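Local coordinates for protein cephalosporin acylase (Bacillus halodurans, PDB 2NLZ) that probably acts as an amide-bond hydrolase or acyltransferase of the gamma-glutamyltranspeptidase family, within the N-terminal nucleophile (Ntn) hydrolase clan, at residues 75-79 with 368-372; 251-255 with 266-270; 83-89 with 247-252; 255-259 with 277-281. The protein carries 1 engineered substitution. All blocks are in the same frame, centred on the assembly; numbering follows the deposited sequence.

Interaction 1 (75-79 with 368-372)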
loop_
_atom_site.group_PDB
_atom_site.type_symbol
_atom_site.label_atom_id
_atom_site.label_comp_id
_atom_site.label_asym_id
_atom_site.label_seq_id
_atom_site.Cartn_x
_atom_site.Cartn_y
_atom_site.Cartn_z
ATOM N N LEU D 75 -18.899 33.130 3.147
ATOM C CA LEU D 75 -19.149 33.201 4.571
ATOM C C LEU D 75 -17.951 33.905 5.178
ATOM O O LEU D 75 -16.832 33.391 5.137
ATOM C CB LEU D 75 -19.352 31.817 5.192
ATOM C CG LEU D 75 -20.771 31.232 5.137
ATOM C CD1 LEU D 75 -20.845 29.848 5.751
ATOM C CD2 LEU D 75 -21.744 32.164 5.833
ATOM N N VAL D 76 -18.179 35.100 5.710
ATOM C CA VAL D 76 -17.086 35.890 6.273
ATOM C C VAL D 76 -17.288 36.133 7.768
ATOM O O VAL D 76 -18.353 36.575 8.204
ATOM C CB VAL D 76 -16.839 37.211 5.460
ATOM C CG1 VAL D 76 -18.144 37.813 5.004
ATOM C CG2 VAL D 76 -16.061 38.216 6.271
ATOM N N TRP D 77 -16.271 35.787 8.547
ATOM C CA TRP D 77 -16.294 36.043 9.983
ATOM C C TRP D 77 -15.452 37.249 10.292
ATOM O O TRP D 77 -14.242 37.244 10.074
ATOM C CB TRP D 77 -15.748 34.864 10.777
ATOM C CG TRP D 77 -15.799 35.062 12.272
ATOM C CD1 TRP D 77 -14.877 35.708 13.062
ATOM C CD2 TRP D 77 -16.815 34.578 13.164
ATOM N NE1 TRP D 77 -15.264 35.652 14.385
ATOM C CE2 TRP D 77 -16.447 34.964 14.471
ATOM C CE3 TRP D 77 -18.001 33.848 12.983
ATOM C CZ2 TRP D 77 -17.222 34.650 15.581
ATOM C CZ3 TRP D 77 -18.771 33.545 14.085
ATOM C CH2 TRP D 77 -18.381 33.946 15.365
ATOM N N THR D 78 -16.102 38.272 10.825
ATOM C CA THR D 78 -15.432 39.509 11.166
ATOM C C THR D 78 -16.213 40.182 12.282
ATOM O O THR D 78 -17.456 40.165 12.269
ATOM C CB THR D 78 -15.282 40.426 9.923
ATOM O OG1 THR D 78 -14.631 41.643 10.293
ATOM C CG2 THR D 78 -16.633 40.728 9.290
ATOM N N LYS D 79 -15.474 40.764 13.234
ATOM C CA LYS D 79 -16.024 41.410 14.446
ATOM C C LYS D 79 -16.945 40.467 15.221
ATOM O O LYS D 79 -18.079 40.835 15.550
ATOM C CB LYS D 79 -16.788 42.724 14.144
ATOM C CG LYS D 79 -16.495 43.440 12.809
ATOM C CD LYS D 79 -15.382 44.476 12.906
ATOM C CE LYS D 79 -15.229 45.212 11.577
ATOM N NZ LYS D 79 -14.196 46.281 11.633
ATOM N N GLY D 368 -8.452 38.037 13.783
ATOM C CA GLY D 368 -9.647 37.210 13.954
ATOM C C GLY D 368 -10.653 37.257 12.819
ATOM O O GLY D 368 -11.790 36.825 12.991
ATOM N N ASN D 369 -10.246 37.785 11.667
ATOM C CA ASN D 369 -11.076 37.723 10.466
ATOM C C ASN D 369 -10.788 36.466 9.643
ATOM O O ASN D 369 -9.634 36.035 9.541
ATOM C CB ASN D 369 -10.914 38.974 9.623
ATOM C CG ASN D 369 -11.146 40.232 10.417
ATOM O OD1 ASN D 369 -12.178 40.388 11.067
ATOM N ND2 ASN D 369 -10.180 41.141 10.377
ATOM N N MET D 370 -11.850 35.871 9.098
ATOM C CA MET D 370 -11.770 34.600 8.373
ATOM C C MET D 370 -12.817 34.570 7.270
ATOM O O MET D 370 -13.955 35.030 7.486
ATOM C CB MET D 370 -12.011 33.415 9.320
ATOM C CG MET D 370 -10.990 33.308 10.442
ATOM S SD MET D 370 -10.630 31.647 11.012
ATOM C CE MET D 370 -11.980 31.437 12.147
ATOM N N VAL D 371 -12.454 34.048 6.094
ATOM C CA VAL D 371 -13.441 33.922 5.013
ATOM C C VAL D 371 -13.408 32.611 4.232
ATOM O O VAL D 371 -12.349 32.091 3.896
ATOM C CB VAL D 371 -13.498 35.180 4.064
ATOM C CG1 VAL D 371 -12.220 35.984 4.125
ATOM C CG2 VAL D 371 -13.873 34.806 2.612
ATOM N N SER D 372 -14.604 32.088 3.990
ATOM C CA SER D 372 -14.855 31.000 3.064
ATOM C C SER D 372 -15.420 31.614 1.786
ATOM O O SER D 372 -16.516 32.162 1.802
ATOM C CB SER D 372 -15.893 30.065 3.677
ATOM O OG SER D 372 -16.075 28.878 2.926
#

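Interaction 2 (251-255 with 266-270)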
loop_
_atom_site.group_PDB
_atom_site.type_symbol
_atom_site.label_atom_id
_atom_site.label_comp_id
_atom_site.label_asym_id
_atom_site.label_seq_id
_atom_site.Cartn_x
_atom_site.Cartn_y
_atom_site.Cartn_z
ATOM N N TRP D 251 -26.770 40.381 1.154
ATOM C CA TRP D 251 -26.367 39.838 2.441
ATOM C C TRP D 251 -27.518 39.010 2.968
ATOM O O TRP D 251 -28.640 39.495 3.112
ATOM C CB TRP D 251 -25.986 40.933 3.427
ATOM C CG TRP D 251 -24.744 41.618 3.038
ATOM C CD1 TRP D 251 -24.636 42.824 2.405
ATOM C CD2 TRP D 251 -23.415 41.141 3.229
ATOM N NE1 TRP D 251 -23.314 43.130 2.200
ATOM C CE2 TRP D 251 -22.541 42.115 2.699
ATOM C CE3 TRP D 251 -22.875 39.990 3.804
ATOM C CZ2 TRP D 251 -21.154 41.972 2.727
ATOM C CZ3 TRP D 251 -21.496 39.848 3.832
ATOM C CH2 TRP D 251 -20.651 40.836 3.293
ATOM N N VAL D 252 -27.231 37.743 3.223
ATOM C CA VAL D 252 -28.253 36.794 3.583
ATOM C C VAL D 252 -27.815 36.145 4.898
ATOM O O VAL D 252 -26.633 36.187 5.252
ATOM C CB VAL D 252 -28.502 35.811 2.393
ATOM C CG1 VAL D 252 -27.400 34.777 2.285
ATOM C CG2 VAL D 252 -29.893 35.181 2.459
ATOM N N GLU D 253 -28.769 35.597 5.647
ATOM C CA GLU D 253 -28.488 35.070 6.993
ATOM C C GLU D 253 -28.121 33.578 6.968
ATOM O O GLU D 253 -28.962 32.732 6.620
ATOM C CB GLU D 253 -29.686 35.329 7.927
ATOM C CG GLU D 253 -29.435 35.026 9.412
ATOM C CD GLU D 253 -28.448 35.986 10.066
ATOM O OE1 GLU D 253 -28.470 37.194 9.735
ATOM O OE2 GLU D 253 -27.654 35.525 10.918
ATOM N N PRO D 254 -26.865 33.255 7.340
ATOM C CA PRO D 254 -26.361 31.868 7.318
ATOM C C PRO D 254 -27.147 30.922 8.231
ATOM O O PRO D 254 -27.627 31.334 9.300
ATOM C CB PRO D 254 -24.913 31.995 7.805
ATOM C CG PRO D 254 -24.836 33.316 8.485
ATOM C CD PRO D 254 -25.841 34.206 7.804
ATOM N N ILE D 255 -27.272 29.671 7.780
ATOM C CA ILE D 255 -27.992 28.612 8.488
ATOM C C ILE D 255 -27.018 27.578 9.042
ATOM O O ILE D 255 -25.922 27.390 8.503
ATOM C CB ILE D 255 -29.007 27.905 7.565
ATOM C CG1 ILE D 255 -28.344 27.504 6.238
ATOM C CG2 ILE D 255 -30.236 28.797 7.342
ATOM C CD1 ILE D 255 -29.210 26.620 5.363
ATOM N N GLU D 266 -23.723 26.974 6.559
ATOM C CA GLU D 266 -23.813 27.073 5.120
ATOM C C GLU D 266 -24.603 28.342 4.761
ATOM O O GLU D 266 -25.336 28.887 5.597
ATOM C CB GLU D 266 -24.541 25.848 4.548
ATOM C CG GLU D 266 -23.901 24.490 4.825
ATOM C CD GLU D 266 -22.708 24.167 3.931
ATOM O OE1 GLU D 266 -22.543 24.809 2.866
ATOM O OE2 GLU D 266 -21.941 23.250 4.302
ATOM N N ILE D 267 -24.444 28.813 3.527
ATOM C CA ILE D 267 -25.349 29.794 2.939
ATOM C C ILE D 267 -26.731 29.145 2.794
ATOM O O ILE D 267 -26.825 27.985 2.378
ATOM C CB ILE D 267 -24.842 30.228 1.542
ATOM C CG1 ILE D 267 -23.482 30.940 1.646
ATOM C CG2 ILE D 267 -25.891 31.072 0.795
ATOM C CD1 ILE D 267 -23.446 32.155 2.574
ATOM N N PRO D 268 -27.807 29.878 3.158
ATOM C CA PRO D 268 -29.195 29.435 2.975
ATOM C C PRO D 268 -29.593 29.287 1.505
ATOM O O PRO D 268 -28.904 29.816 0.640
ATOM C CB PRO D 268 -30.005 30.566 3.620
ATOM C CG PRO D 268 -29.133 31.730 3.530
ATOM C CD PRO D 268 -27.759 31.202 3.794
ATOM N N PRO D 269 -30.689 28.553 1.232
ATOM C CA PRO D 269 -31.283 28.324 -0.080
ATOM C C PRO D 269 -31.202 29.437 -1.116
ATOM O O PRO D 269 -31.038 30.617 -0.788
ATOM C CB PRO D 269 -32.721 27.999 0.267
ATOM C CG PRO D 269 -32.566 27.159 1.464
ATOM C CD PRO D 269 -31.439 27.799 2.256
ATOM N N ASN D 270 -31.433 29.010 -2.355
ATOM C CA ASN D 270 -30.688 29.435 -3.527
ATOM C C ASN D 270 -29.491 28.455 -3.563
ATOM O O ASN D 270 -29.435 27.583 -4.421
ATOM C CB ASN D 270 -30.274 30.913 -3.452
ATOM C CG ASN D 270 -29.748 31.466 -4.786
ATOM O OD1 ASN D 270 -29.208 32.569 -4.824
ATOM N ND2 ASN D 270 -29.902 30.708 -5.873
#

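Interaction 3 (83-89 with 247-252)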
loop_
_atom_site.group_PDB
_atom_site.type_symbol
_atom_site.label_atom_id
_atom_site.label_comp_id
_atom_site.label_asym_id
_atom_site.label_seq_id
_atom_site.Cartn_x
_atom_site.Cartn_y
_atom_site.Cartn_z
ATOM N N HIS D 83 -21.112 36.380 8.700
ATOM C CA HIS D 83 -21.946 37.000 7.664
ATOM C C HIS D 83 -22.008 36.160 6.384
ATOM O O HIS D 83 -21.025 35.526 6.007
ATOM C CB HIS D 83 -21.420 38.399 7.328
ATOM C CG HIS D 83 -21.265 39.291 8.517
ATOM N ND1 HIS D 83 -22.318 39.994 9.061
ATOM C CD2 HIS D 83 -20.179 39.600 9.263
ATOM C CE1 HIS D 83 -21.887 40.694 10.094
ATOM N NE2 HIS D 83 -20.593 40.476 10.236
ATOM N N GLY D 84 -23.151 36.174 5.704
ATOM C CA GLY D 84 -23.286 35.407 4.465
ATOM C C GLY D 84 -23.583 36.265 3.250
ATOM O O GLY D 84 -24.545 37.033 3.250
ATOM N N LEU D 85 -22.763 36.142 2.207
ATOM C CA LEU D 85 -22.968 36.939 0.996
ATOM C C LEU D 85 -23.456 36.087 -0.163
ATOM O O LEU D 85 -22.787 35.141 -0.578
ATOM C CB LEU D 85 -21.691 37.694 0.598
ATOM C CG LEU D 85 -21.840 38.728 -0.531
ATOM C CD1 LEU D 85 -22.904 39.761 -0.182
ATOM C CD2 LEU D 85 -20.521 39.419 -0.855
ATOM N N ASN D 86 -24.629 36.433 -0.675
ATOM C CA ASN D 86 -25.204 35.729 -1.810
ATOM C C ASN D 86 -24.926 36.500 -3.078
ATOM O O ASN D 86 -25.719 37.343 -3.489
ATOM C CB ASN D 86 -26.717 35.521 -1.641
ATOM C CG ASN D 86 -27.289 34.524 -2.637
ATOM O OD1 ASN D 86 -26.866 34.475 -3.789
ATOM N ND2 ASN D 86 -28.257 33.715 -2.189
ATOM N N GLY D 87 -23.802 36.201 -3.707
ATOM C CA GLY D 87 -23.473 36.854 -4.949
ATOM C C GLY D 87 -23.972 36.099 -6.159
ATOM O O GLY D 87 -23.320 36.108 -7.192
ATOM N N SER D 88 -25.120 35.439 -6.032
ATOM C CA SER D 88 -25.708 34.696 -7.141
ATOM C C SER D 88 -26.662 35.584 -7.908
ATOM O O SER D 88 -27.590 36.150 -7.334
ATOM C CB SER D 88 -26.456 33.474 -6.629
ATOM O OG SER D 88 -27.217 32.868 -7.651
ATOM N N GLY D 89 -26.434 35.699 -9.208
ATOM C CA GLY D 89 -27.287 36.520 -10.047
ATOM C C GLY D 89 -28.531 35.802 -10.518
ATOM O O GLY D 89 -28.559 34.573 -10.598
ATOM N N TYR D 247 -28.971 44.219 -10.514
ATOM C CA TYR D 247 -28.366 43.205 -9.677
ATOM C C TYR D 247 -27.691 43.852 -8.471
ATOM O O TYR D 247 -26.909 44.792 -8.610
ATOM C CB TYR D 247 -27.348 42.348 -10.438
ATOM C CG TYR D 247 -26.452 41.545 -9.503
ATOM C CD1 TYR D 247 -26.939 40.438 -8.808
ATOM C CD2 TYR D 247 -25.135 41.921 -9.282
ATOM C CE1 TYR D 247 -26.122 39.726 -7.939
ATOM C CE2 TYR D 247 -24.317 41.214 -8.421
ATOM C CZ TYR D 247 -24.813 40.126 -7.754
ATOM O OH TYR D 247 -23.987 39.438 -6.903
ATOM N N ARG D 248 -28.006 43.447 -7.263
ATOM C CA ARG D 248 -27.035 43.593 -6.205
ATOM C C ARG D 248 -26.788 42.335 -5.430
ATOM O O ARG D 248 -27.647 41.489 -5.284
ATOM C CB ARG D 248 -27.318 44.773 -5.267
ATOM C CG ARG D 248 -28.522 45.621 -5.578
ATOM C CD ARG D 248 -28.253 47.109 -5.853
ATOM N NE ARG D 248 -26.850 47.479 -5.816
ATOM C CZ ARG D 248 -26.348 48.622 -6.273
ATOM N NH1 ARG D 248 -27.130 49.540 -6.816
ATOM N NH2 ARG D 248 -25.051 48.852 -6.182
ATOM N N PRO D 249 -25.578 42.195 -4.955
ATOM C CA PRO D 249 -25.266 41.107 -4.039
ATOM C C PRO D 249 -26.119 41.260 -2.787
ATOM O O PRO D 249 -26.357 42.383 -2.333
ATOM C CB PRO D 249 -23.774 41.298 -3.727
ATOM C CG PRO D 249 -23.395 42.598 -4.281
ATOM C CD PRO D 249 -24.402 43.012 -5.294
ATOM N N GLU D 250 -26.612 40.143 -2.264
ATOM C CA GLU D 250 -27.531 40.169 -1.136
ATOM C C GLU D 250 -26.860 39.584 0.095
ATOM O O GLU D 250 -26.408 38.437 0.078
ATOM C CB GLU D 250 -28.822 39.405 -1.482
ATOM C CG GLU D 250 -29.774 39.146 -0.308
ATOM C CD GLU D 250 -31.085 38.504 -0.745
ATOM O OE1 GLU D 250 -31.622 38.914 -1.793
ATOM O OE2 GLU D 250 -31.582 37.597 -0.044
ATOM N N TRP D 251 -26.770 40.381 1.154
ATOM C CA TRP D 251 -26.367 39.838 2.441
ATOM C C TRP D 251 -27.518 39.010 2.968
ATOM O O TRP D 251 -28.640 39.495 3.112
ATOM C CB TRP D 251 -25.986 40.933 3.427
ATOM C CG TRP D 251 -24.744 41.618 3.038
ATOM C CD1 TRP D 251 -24.636 42.824 2.405
ATOM C CD2 TRP D 251 -23.415 41.141 3.229
ATOM N NE1 TRP D 251 -23.314 43.130 2.200
ATOM C CE2 TRP D 251 -22.541 42.115 2.699
ATOM C CE3 TRP D 251 -22.875 39.990 3.804
ATOM C CZ2 TRP D 251 -21.154 41.972 2.727
ATOM C CZ3 TRP D 251 -21.496 39.848 3.832
ATOM C CH2 TRP D 251 -20.651 40.836 3.293
ATOM N N VAL D 252 -27.231 37.743 3.223
ATOM C CA VAL D 252 -28.253 36.794 3.583
ATOM C C VAL D 252 -27.815 36.145 4.898
ATOM O O VAL D 252 -26.633 36.187 5.252
ATOM C CB VAL D 252 -28.502 35.811 2.393
ATOM C CG1 VAL D 252 -27.400 34.777 2.285
ATOM C CG2 VAL D 252 -29.893 35.181 2.459
#

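Interaction 4 (255-259 with 277-281)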
loop_
_atom_site.group_PDB
_atom_site.type_symbol
_atom_site.label_atom_id
_atom_site.label_comp_id
_atom_site.label_asym_id
_atom_site.label_seq_id
_atom_site.Cartn_x
_atom_site.Cartn_y
_atom_site.Cartn_z
ATOM N N ILE D 255 -27.272 29.671 7.780
ATOM C CA ILE D 255 -27.992 28.612 8.488
ATOM C C ILE D 255 -27.018 27.578 9.042
ATOM O O ILE D 255 -25.922 27.390 8.503
ATOM C CB ILE D 255 -29.007 27.905 7.565
ATOM C CG1 ILE D 255 -28.344 27.504 6.238
ATOM C CG2 ILE D 255 -30.236 28.797 7.342
ATOM C CD1 ILE D 255 -29.210 26.620 5.363
ATOM N N SER D 256 -27.424 26.911 10.119
ATOM C CA SER D 256 -26.556 25.941 10.776
ATOM C C SER D 256 -27.266 24.750 11.409
ATOM O O SER D 256 -28.493 24.642 11.410
ATOM C CB SER D 256 -25.674 26.619 11.833
ATOM O OG SER D 256 -26.425 26.973 12.974
ATOM N N ILE D 257 -26.445 23.868 11.955
ATOM C CA ILE D 257 -26.870 22.639 12.581
ATOM C C ILE D 257 -25.913 22.467 13.746
ATOM O O ILE D 257 -24.740 22.844 13.637
ATOM C CB ILE D 257 -26.758 21.453 11.569
ATOM C CG1 ILE D 257 -28.084 21.252 10.821
ATOM C CG2 ILE D 257 -26.265 20.150 12.233
ATOM C CD1 ILE D 257 -29.328 21.249 11.712
ATOM N N ASP D 258 -26.404 21.947 14.871
ATOM C CA ASP D 258 -25.508 21.547 15.945
ATOM C C ASP D 258 -25.015 20.151 15.631
ATOM O O ASP D 258 -25.797 19.206 15.642
ATOM C CB ASP D 258 -26.201 21.564 17.304
ATOM C CG ASP D 258 -25.234 21.313 18.456
ATOM O OD1 ASP D 258 -24.790 20.154 18.646
ATOM O OD2 ASP D 258 -24.924 22.279 19.181
ATOM N N TYR D 259 -23.727 20.030 15.321
ATOM C CA TYR D 259 -23.127 18.715 15.101
ATOM C C TYR D 259 -22.116 18.388 16.200
ATOM O O TYR D 259 -20.929 18.741 16.117
ATOM C CB TYR D 259 -22.508 18.580 13.699
ATOM C CG TYR D 259 -22.200 17.144 13.347
ATOM C CD1 TYR D 259 -23.212 16.281 12.945
ATOM C CD2 TYR D 259 -20.902 16.641 13.449
ATOM C CE1 TYR D 259 -22.946 14.957 12.645
ATOM C CE2 TYR D 259 -20.623 15.322 13.153
ATOM C CZ TYR D 259 -21.652 14.478 12.748
ATOM O OH TYR D 259 -21.399 13.150 12.445
ATOM N N LEU D 277 -26.089 20.034 5.608
ATOM C CA LEU D 277 -26.735 20.246 6.905
ATOM C C LEU D 277 -27.771 19.174 7.288
ATOM O O LEU D 277 -27.716 18.598 8.379
ATOM C CB LEU D 277 -27.367 21.639 6.928
ATOM C CG LEU D 277 -26.608 22.757 7.645
ATOM C CD1 LEU D 277 -25.128 22.557 7.618
ATOM C CD2 LEU D 277 -26.949 24.096 7.051
ATOM N N GLU D 278 -28.705 18.907 6.382
ATOM C CA GLU D 278 -29.711 17.877 6.590
ATOM C C GLU D 278 -29.076 16.484 6.729
ATOM O O GLU D 278 -29.430 15.718 7.636
ATOM C CB GLU D 278 -30.734 17.893 5.452
ATOM C CG GLU D 278 -31.873 16.904 5.634
ATOM C CD GLU D 278 -32.778 16.829 4.424
ATOM O OE1 GLU D 278 -32.852 17.806 3.649
ATOM O OE2 GLU D 278 -33.415 15.779 4.243
ATOM N N ALA D 279 -28.135 16.169 5.842
ATOM C CA ALA D 279 -27.400 14.912 5.930
ATOM C C ALA D 279 -26.719 14.768 7.289
ATOM O O ALA D 279 -26.910 13.758 7.965
ATOM C CB ALA D 279 -26.393 14.780 4.795
ATOM N N LEU D 280 -25.961 15.782 7.703
ATOM C CA LEU D 280 -25.337 15.752 9.031
ATOM C C LEU D 280 -26.367 15.531 10.133
ATOM O O LEU D 280 -26.088 14.839 11.122
ATOM C CB LEU D 280 -24.526 17.022 9.331
ATOM C CG LEU D 280 -23.008 17.051 9.097
ATOM C CD1 LEU D 280 -22.410 15.646 9.107
ATOM C CD2 LEU D 280 -22.658 17.765 7.803
ATOM N N ASN D 281 -27.556 16.102 9.937
ATOM C CA ASN D 281 -28.631 16.032 10.919
ATOM C C ASN D 281 -29.254 14.638 11.015
ATOM O O ASN D 281 -29.638 14.189 12.093
ATOM C CB ASN D 281 -29.699 17.072 10.586
ATOM C CG ASN D 281 -30.248 17.749 11.811
ATOM O OD1 ASN D 281 -29.541 17.931 12.813
ATOM N ND2 ASN D 281 -31.520 18.142 11.740
#

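Interaction 1 (75-79 with 368-372)
Leu75 opens the pairing with two short bonds to Ser372: Leu75 N donates to Ser372 O (2.9 Å) and Ser372 N to Leu75 O (2.8 Å). Segments 75-78 and 370-372 run almost exactly antiparallel (174°), their axes 4.7 Å apart. Val76 comes next in a non-hydrogen-bonded pair with Val371, where the CA atoms close to 4.3 Å and the side chains meet at 4.2 Å between Val76 CB and Val371 CB. Trp77 restores the bonding: its N reaches Met370 O at 2.7 Å, and Met370 N returns a bond to Trp77 O at 2.9 Å. Its indole turns an edge to the loop, with Trp77 CD1 lying 3.3 Å from Gly368 O. At Thr78 the pairing passes to side chains, Thr78 OG1 donating to Asn369 OD1 over 2.9 Å. Strand 71-78 is thus held between 370-376 and 81-87 in the sheet. Val76 and Val371 face helix 47-61, touching Ile48 and Ala51 respectively; on the other face, Trp77 and Met370 pack on Pro432 of strand 431-438, and Ser372 OG bonds to Tyr360 OH and Gly424 O.

Interaction 2 (251-255 with 266-270)
Pro268 lays its ring against both ends of 252-255. Its CG is 3.7 Å from Val252 CG2 and 3.3 Å from Glu253 O, while its CA lies 3.7 Å from Ile255 CD1. Ile255, which loses the most surface here, reaches on to Pro269, with 4.0 Å between Ile255 CD1 and Pro269 CD. Val252 CG1 also meets Ile267 CG2 at 4.3 Å, so the valine, the isoleucines and the prolines form one apolar patch. The backbone contributes a single antiparallel hydrogen-bonded pair: Ile255 N donates to Glu266 O and Glu266 N to Ile255 O, each over 3.0 Å. Two residues further along, the next such pair would set Glu253 against Pro268, but proline has no N-H to give, and the CG of Pro268 occupies the space beside Glu253 O instead. The two segments part here, the directions of 252-255 and 266-269 lying 115° apart. The carboxylate of Glu266 leads away from the contact to bond His448, and Asn270 OD1 receives a bond from Asn86 ND2. Strands 250-259 and 262-266 are consecutive and antiparallel, so this is the open end of a beta-hairpin in the large antiparallel sheet, where proline-rich chain leaves toward helix 274-283, in a family assigned to the Ntn-hydrolase clan.

Interaction 3 (83-89 with 247-252)
Three backbone bonds join these antiparallel strands. Val252 N donates to Gly84 O at 2.8 Å, Asn86 N to Glu250 O at 2.8 Å, and Glu250 N to Asn86 O at 3.2 Å, the last nearly straight at 179°. On the other edge of strand 81-87, backbone bonds tie His83 to Val76, Leu85 to Ala74 and Gly87 to Ala72. Gly84 O and Val252 O lie 3.0 Å apart; a side chain on Gly84 would put its CB equally near Val252 O, so the bare glycine suits the spot. Gly84 O also receives a CA-H...O contact from Trp251 CA at 3.4 Å. The side-chain amide of Asn86 is used at both ends: OD1 accepts from Ser88 N at 3.0 Å, forming an Asx turn as the strand ends, and ND2 donates to Asn270 OD1. Trp251 NE1 is satisfied by Glu128 OE1, Tyr247 OH bonds Gly121 O weakly while packing 3.3 Å from Gly87 CA, and Glu250 OE1 makes a long, weak ion pair with Arg416. Leu85 CD1 sits over the Trp251 six-membered ring in a CH-pi contact, 3.8 Å from its centroid, and touches Pro249 CB at 4.0 Å. Helix 122-133 covers the Leu85-Trp251 face. Helix laid on an antiparallel sheet in this way is consistent with the layered alpha-beta-beta-alpha architecture of Ntn hydrolases.

Interaction 4 (255-259 with 277-281)
Leu277 and Ile257 bury the most surface, about 85 Å² each, and meet directly: Ile257 CG1 lies 3.8 Å from Leu277 CG and 3.6 Å from Leu277 O. Leu277 also reaches back along the strand, its CD2 3.8 Å from Ile255 CG1, so one leucine spans two inward-facing isoleucines. Ile257 stretches the other way, bringing its CD1 to 3.5 Å from Asn281 OD1. One helical turn on from Leu277, Leu280 sets its CD1 over the face of the Tyr259 ring, 4.0 Å from the centroid, a CH-pi contact. Strand alternation turns the CA-to-CB bonds of Ile255, Ile257 and Tyr259 to the helix; the near-parallel course (19°, axes 8.6 Å apart) lets them meet Leu277 and Leu280 in succession. Ser256 and Asp258 point away; Ser256 OG bonds Arg263 NE, and the Tyr259 hydroxyl bonds Asp457. With apolar packing rather than polar bonding joining the pieces, the fit depends on shape and on exclusion of water.

In the fold
Interactions 1, 2 and 3 cross neighbouring strands or strand ends of one sheet. Interaction 1 passes to interaction 3 through a probable hydrogen bond from His83 N to Val76 O (2.8 Å), and interaction 3 to interaction 2 through Asn86 ND2 and Asn270 OD1 (3.0 Å). Leu75 CD2 also packs 3.7 Å from Ile267 CD1, tying interaction 1 to interaction 2. Strand 250-259 carries interactions 3, 2 and 4 in turn; Glu266 CG touches Leu277 CD1 at 3.6 Å, joining interaction 2 to interaction 4, whereas interactions 1 and 4 remain about 6 Å apart at their nearest atoms. Interactions 2, 3 and 4 lie, along the chain, inside the loop closed by interaction 1.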